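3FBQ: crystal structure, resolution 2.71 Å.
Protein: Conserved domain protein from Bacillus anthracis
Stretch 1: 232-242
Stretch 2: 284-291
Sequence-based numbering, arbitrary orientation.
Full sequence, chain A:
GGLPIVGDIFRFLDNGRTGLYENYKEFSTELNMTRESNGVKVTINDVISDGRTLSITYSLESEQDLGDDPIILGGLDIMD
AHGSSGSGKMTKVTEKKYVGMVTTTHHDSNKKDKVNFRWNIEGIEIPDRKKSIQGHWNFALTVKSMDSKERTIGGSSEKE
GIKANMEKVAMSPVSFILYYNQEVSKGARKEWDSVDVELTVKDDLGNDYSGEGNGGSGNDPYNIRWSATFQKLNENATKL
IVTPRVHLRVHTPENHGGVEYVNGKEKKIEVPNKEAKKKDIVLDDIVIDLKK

Stretch 1, residues 232-242: KLNENATKLIV
Stretch 2, residues 284-291: DDIVIDLK

Strand 239-242 pairs antiparallel with strand 286-289, their N-to-C directions 159° apart and their axes 4.7 Å apart at closest approach; 644 Å² is buried, both sides summed. Register sets Lys 239 beside Asp 289, Leu 240 beside Ile 288, Ile 241 beside Val 287 and Val 242 beside Ile 286, with CA atoms 4.7 to 5.1 Å apart. Backbones are extended: phi/psi is -101/135 at Leu 240, -111/123 at both Val 242 and Ile 288, and -117/142 at Ile 286.

Leu 290 (-62/120; chi1 m, chi2 t), just past its strand, covers the most surface, 123 Å². Its CA-to-CB bond points toward stretch 1, and CD1 packs 3.7 Å from Leu 233 CD2 and 3.8 Å from Ala 237 CB, while CD2 lies 3.8 Å from Leu 240 CD1. Ala 237 closes a type I turn begun at Asn 234, with Ala 237 N bonded to Asn 234 O at 3.0 Å. The ladder frays here: Leu 290 N to Thr 238 O is 3.0 Å, but the 121° angle makes the hydrogen bond weak.

Val 242 (chi1 t; 79 Å²) pairs through two nearly straight bonds, Val 242 N to Ile 286 O and Ile 286 N to Val 242 O, each 2.7 Å. Its CG2 reaches diagonally to Ile 288 CD1, 3.9 Å away.

Leu 240 (chi1 m, chi2 t; 65 Å²) forms the next reciprocal pair, Leu 240 N to Ile 288 O and Ile 288 N to Leu 240 O, both 2.9 Å. Leu 240, Val 242, Ile 286 and Ile 288 share one buried, apolar sheet face; both isoleucines are m, t. On the other face, Ile 241 CG1 meets Val 287 CG2 at 4.0 Å, and Lys 239 CD lies 3.8 Å from Val 287 CG1.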

ATOM      1  N   LYS A 232       3.901 -15.218  30.262  1.00 32.97           N
ATOM      2  CA  LYS A 232       4.829 -15.189  31.392  1.00 32.03           C
ATOM      3  C   LYS A 232       5.014 -16.626  31.854  1.00 32.94           C
ATOM      4  O   LYS A 232       4.073 -17.239  32.366  1.00 33.69           O
ATOM      5  CB  LYS A 232       4.254 -14.374  32.538  1.00 30.39           C
ATOM      6  CG  LYS A 232       5.270 -13.509  33.169  1.00 27.50           C
ATOM      7  CD  LYS A 232       4.982 -13.270  34.593  1.00 25.42           C
ATOM      8  CE  LYS A 232       6.153 -12.630  35.320  1.00 29.76           C
ATOM      9  NZ  LYS A 232       7.460 -13.394  35.386  1.00 34.74           N
ATOM     10  N   LEU A 233       6.187 -17.181  31.577  1.00 33.37           N
ATOM     11  CA  LEU A 233       6.649 -18.407  32.211  1.00 34.22           C
ATOM     12  C   LEU A 233       6.478 -18.429  33.741  1.00 33.66           C
ATOM     13  O   LEU A 233       6.906 -17.524  34.406  1.00 34.06           O
ATOM     14  CB  LEU A 233       8.135 -18.554  31.918  1.00 34.58           C
ATOM     15  CG  LEU A 233       8.769 -19.832  32.420  1.00 36.63           C
ATOM     16  CD1 LEU A 233       7.942 -21.053  31.952  1.00 37.32           C
ATOM     17  CD2 LEU A 233      10.166 -19.899  31.882  1.00 38.47           C
ATOM     18  N   ASN A 234       5.884 -19.481  34.290  1.00 34.10           N
ATOM     19  CA  ASN A 234       5.693 -19.595  35.756  1.00 34.01           C
ATOM     20  C   ASN A 234       6.985 -19.810  36.531  1.00 32.91           C
ATOM     21  O   ASN A 234       7.761 -20.678  36.182  1.00 32.41           O
ATOM     22  CB  ASN A 234       4.719 -20.727  36.117  1.00 34.23           C
ATOM     23  CG  ASN A 234       4.458 -20.780  37.616  1.00 34.70           C
ATOM     24  OD1 ASN A 234       5.362 -21.098  38.397  1.00 35.70           O
ATOM     25  ND2 ASN A 234       3.252 -20.403  38.029  1.00 31.66           N
ATOM     26  N   GLU A 235       7.199 -19.046  37.593  1.00 32.63           N
ATOM     27  CA  GLU A 235       8.551 -18.998  38.222  1.00 32.97           C
ATOM     28  C   GLU A 235       9.012 -20.292  38.888  1.00 33.12           C
ATOM     29  O   GLU A 235      10.227 -20.508  39.040  1.00 32.80           O
ATOM     30  CB  GLU A 235       8.710 -17.832  39.192  1.00 31.93           C
ATOM     31  CG  GLU A 235       8.947 -16.484  38.500  1.00 35.99           C
ATOM     32  CD  GLU A 235      10.329 -16.345  37.760  1.00 40.05           C
ATOM     33  OE1 GLU A 235      11.380 -16.791  38.306  1.00 44.33           O
ATOM     34  OE2 GLU A 235      10.371 -15.739  36.664  1.00 36.44           O
ATOM     35  N   ASN A 236       8.042 -21.125  39.299  1.00 32.47           N
ATOM     36  CA  ASN A 236       8.335 -22.387  39.934  1.00 32.25           C
ATOM     37  C   ASN A 236       8.489 -23.530  38.940  1.00 32.34           C
ATOM     38  O   ASN A 236       8.706 -24.659  39.366  1.00 33.74           O
ATOM     39  CB  ASN A 236       7.224 -22.812  40.904  1.00 32.25           C
ATOM     40  CG  ASN A 236       7.098 -21.933  42.140  1.00 33.25           C
ATOM     41  OD1 ASN A 236       8.093 -21.429  42.728  1.00 30.00           O
ATOM     42  ND2 ASN A 236       5.842 -21.792  42.591  1.00 33.65           N
ATOM     43  N   ALA A 237       8.288 -23.280  37.651  1.00 31.20           N
ATOM     44  CA  ALA A 237       8.464 -24.289  36.616  1.00 30.87           C
ATOM     45  C   ALA A 237       9.941 -24.615  36.408  1.00 31.52           C
ATOM     46  O   ALA A 237      10.799 -23.716  36.365  1.00 31.51           O
ATOM     47  CB  ALA A 237       7.845 -23.822  35.296  1.00 30.36           C
ATOM     48  N   THR A 238      10.207 -25.908  36.243  1.00 32.34           N
ATOM     49  CA  THR A 238      11.537 -26.478  35.989  1.00 33.01           C
ATOM     50  C   THR A 238      11.701 -26.927  34.530  1.00 34.63           C
ATOM     51  O   THR A 238      12.801 -26.889  33.974  1.00 34.84           O
ATOM     52  CB  THR A 238      11.707 -27.759  36.833  1.00 32.67           C
ATOM     53  OG1 THR A 238      11.652 -27.413  38.221  1.00 30.20           O
ATOM     54  CG2 THR A 238      13.025 -28.461  36.504  1.00 31.39           C
ATOM     55  N   LYS A 239      10.603 -27.376  33.923  1.00 35.28           N
ATOM     56  CA  LYS A 239      10.678 -28.027  32.643  1.00 36.61           C
ATOM     57  C   LYS A 239       9.428 -27.669  31.849  1.00 36.65           C
ATOM     58  O   LYS A 239       8.336 -27.567  32.443  1.00 36.86           O
ATOM     59  CB  LYS A 239      10.739 -29.551  32.844  1.00 36.88           C
ATOM     60  CG  LYS A 239      12.107 -30.104  33.276  1.00 39.84           C
ATOM     61  CD  LYS A 239      12.073 -31.620  33.316  1.00 42.34           C
ATOM     62  CE  LYS A 239      10.905 -32.072  34.219  1.00 47.25           C
ATOM     63  NZ  LYS A 239      10.161 -33.345  33.781  1.00 50.70           N
ATOM     64  N   LEU A 240       9.596 -27.502  30.528  1.00 35.59           N
ATOM     65  CA  LEU A 240       8.466 -27.348  29.597  1.00 35.18           C
ATOM     66  C   LEU A 240       8.205 -28.652  28.872  1.00 35.77           C
ATOM     67  O   LEU A 240       9.145 -29.312  28.386  1.00 36.52           O
ATOM     68  CB  LEU A 240       8.712 -26.247  28.549  1.00 33.68           C
ATOM     69  CG  LEU A 240       8.751 -24.831  29.132  1.00 32.54           C
ATOM     70  CD1 LEU A 240       9.361 -23.781  28.198  1.00 26.91           C
ATOM     71  CD2 LEU A 240       7.362 -24.396  29.601  1.00 31.87           C
ATOM     72  N   ILE A 241       6.929 -29.021  28.786  1.00 35.60           N
ATOM     73  CA  ILE A 241       6.530 -30.201  28.028  1.00 35.48           C
ATOM     74  C   ILE A 241       5.796 -29.706  26.791  1.00 35.72           C
ATOM     75  O   ILE A 241       4.737 -29.033  26.878  1.00 35.84           O
ATOM     76  CB  ILE A 241       5.705 -31.246  28.887  1.00 35.26           C
ATOM     77  CG1 ILE A 241       6.502 -31.712  30.112  1.00 33.66           C
ATOM     78  CG2 ILE A 241       5.365 -32.479  28.049  1.00 35.09           C
ATOM     79  CD1 ILE A 241       6.216 -30.921  31.389  1.00 36.70           C
ATOM     80  N   VAL A 242       6.401 -29.998  25.652  1.00 35.80           N
ATOM     81  CA  VAL A 242       5.965 -29.433  24.388  1.00 36.43           C
ATOM     82  C   VAL A 242       5.355 -30.517  23.525  1.00 37.12           C
ATOM     83  O   VAL A 242       6.023 -31.512  23.188  1.00 37.14           O
ATOM     84  CB  VAL A 242       7.165 -28.814  23.595  1.00 36.39           C
ATOM     85  CG1 VAL A 242       6.690 -28.280  22.217  1.00 36.43           C
ATOM     86  CG2 VAL A 242       7.854 -27.689  24.372  1.00 35.50           C
ATOM     87  N   ASP A 284       3.261 -35.805  18.821  1.00 48.89           N
ATOM     88  CA  ASP A 284       4.589 -36.346  19.299  1.00 47.73           C
ATOM     89  C   ASP A 284       4.960 -36.068  20.811  1.00 47.14           C
ATOM     90  O   ASP A 284       4.126 -36.350  21.647  1.00 48.36           O
ATOM     91  CB  ASP A 284       5.746 -35.977  18.370  1.00 48.02           C
ATOM     92  CG  ASP A 284       5.299 -35.449  17.011  1.00 48.22           C
ATOM     93  OD1 ASP A 284       6.148 -35.301  16.122  1.00 48.68           O
ATOM     94  OD2 ASP A 284       4.134 -35.144  16.808  1.00 46.55           O
ATOM     95  N   ASP A 285       6.148 -35.536  21.186  1.00 45.08           N
ATOM     96  CA  ASP A 285       6.328 -34.946  22.574  1.00 42.69           C
ATOM     97  C   ASP A 285       7.681 -34.642  23.299  1.00 41.67           C
ATOM     98  O   ASP A 285       8.356 -35.540  23.724  1.00 40.78           O
ATOM     99  CB  ASP A 285       5.432 -35.652  23.569  1.00 42.10           C
ATOM    100  CG  ASP A 285       4.748 -34.701  24.498  1.00 40.59           C
ATOM    101  OD1 ASP A 285       3.794 -34.061  24.079  1.00 43.12           O
ATOM    102  OD2 ASP A 285       5.125 -34.600  25.657  1.00 33.59           O
ATOM    103  N   ILE A 286       8.007 -33.366  23.512  1.00 40.03           N
ATOM    104  CA  ILE A 286       9.350 -32.917  23.964  1.00 38.93           C
ATOM    105  C   ILE A 286       9.555 -32.208  25.313  1.00 38.88           C
ATOM    106  O   ILE A 286       8.764 -31.367  25.691  1.00 38.53           O
ATOM    107  CB  ILE A 286       9.924 -31.925  22.985  1.00 38.08           C
ATOM    108  CG1 ILE A 286       9.669 -32.369  21.575  1.00 39.08           C
ATOM    109  CG2 ILE A 286      11.377 -31.804  23.167  1.00 34.30           C
ATOM    110  CD1 ILE A 286      10.557 -31.708  20.618  1.00 39.60           C
ATOM    111  N   VAL A 287      10.674 -32.516  25.985  1.00 39.27           N
ATOM    112  CA  VAL A 287      11.028 -31.981  27.305  1.00 39.59           C
ATOM    113  C   VAL A 287      12.239 -31.061  27.338  1.00 40.71           C
ATOM    114  O   VAL A 287      13.356 -31.438  27.003  1.00 40.96           O
ATOM    115  CB  VAL A 287      11.111 -33.081  28.349  1.00 38.81           C
ATOM    116  CG1 VAL A 287      11.778 -32.576  29.624  1.00 36.94           C
ATOM    117  CG2 VAL A 287       9.704 -33.587  28.593  1.00 37.21           C
ATOM    118  N   ILE A 288      11.966 -29.826  27.719  1.00 41.63           N
ATOM    119  CA  ILE A 288      12.941 -28.785  27.738  1.00 42.67           C
ATOM    120  C   ILE A 288      13.245 -28.408  29.186  1.00 43.76           C
ATOM    121  O   ILE A 288      12.335 -28.048  29.952  1.00 44.43           O
ATOM    122  CB  ILE A 288      12.368 -27.596  26.988  1.00 42.53           C
ATOM    123  CG1 ILE A 288      12.334 -27.919  25.488  1.00 43.13           C
ATOM    124  CG2 ILE A 288      13.172 -26.356  27.254  1.00 42.18           C
ATOM    125  CD1 ILE A 288      11.669 -26.850  24.597  1.00 41.58           C
ATOM    126  N   ASP A 289      14.517 -28.511  29.560  1.00 44.33           N
ATOM    127  CA  ASP A 289      14.997 -28.005  30.831  1.00 45.25           C
ATOM    128  C   ASP A 289      15.043 -26.483  30.826  1.00 46.55           C
ATOM    129  O   ASP A 289      15.895 -25.889  30.152  1.00 47.79           O
ATOM    130  CB  ASP A 289      16.434 -28.458  31.056  1.00 45.31           C
ATOM    131  CG  ASP A 289      16.545 -29.870  31.650  1.00 46.65           C
ATOM    132  OD1 ASP A 289      15.713 -30.763  31.308  1.00 47.01           O
ATOM    133  OD2 ASP A 289      17.491 -30.068  32.468  1.00 46.83           O
ATOM    134  N   LEU A 290      14.154 -25.824  31.557  1.00 46.98           N
ATOM    135  CA  LEU A 290      14.490 -24.490  31.996  1.00 47.42           C
ATOM    136  C   LEU A 290      15.728 -24.773  32.866  1.00 49.15           C
ATOM    137  O   LEU A 290      15.696 -25.619  33.823  1.00 49.58           O
ATOM    138  CB  LEU A 290      13.341 -23.887  32.798  1.00 46.89           C
ATOM    139  CG  LEU A 290      11.927 -23.914  32.179  1.00 46.11           C
ATOM    140  CD1 LEU A 290      10.834 -23.358  33.077  1.00 45.04           C
ATOM    141  CD2 LEU A 290      11.930 -23.125  30.908  1.00 46.80           C
ATOM    142  N   LYS A 291      16.862 -24.180  32.495  1.00 49.81           N
ATOM    143  CA  LYS A 291      18.061 -24.459  33.289  1.00 50.44           C
ATOM    144  C   LYS A 291      18.938 -23.233  33.358  1.00 51.21           C
ATOM    145  O   LYS A 291      18.800 -22.443  34.297  1.00 52.39           O
ATOM    146  CB  LYS A 291      18.825 -25.697  32.795  1.00 50.16           C
ATOM    147  CG  LYS A 291      20.069 -25.377  31.957  1.00 49.94           C
ATOM    148  CD  LYS A 291      20.979 -26.595  31.731  1.00 50.23           C
ATOM    149  CE  LYS A 291      21.706 -27.050  33.017  1.00 51.03           C
ATOM    150  NZ  LYS A 291      21.926 -25.951  34.029  1.00 48.11           N
TER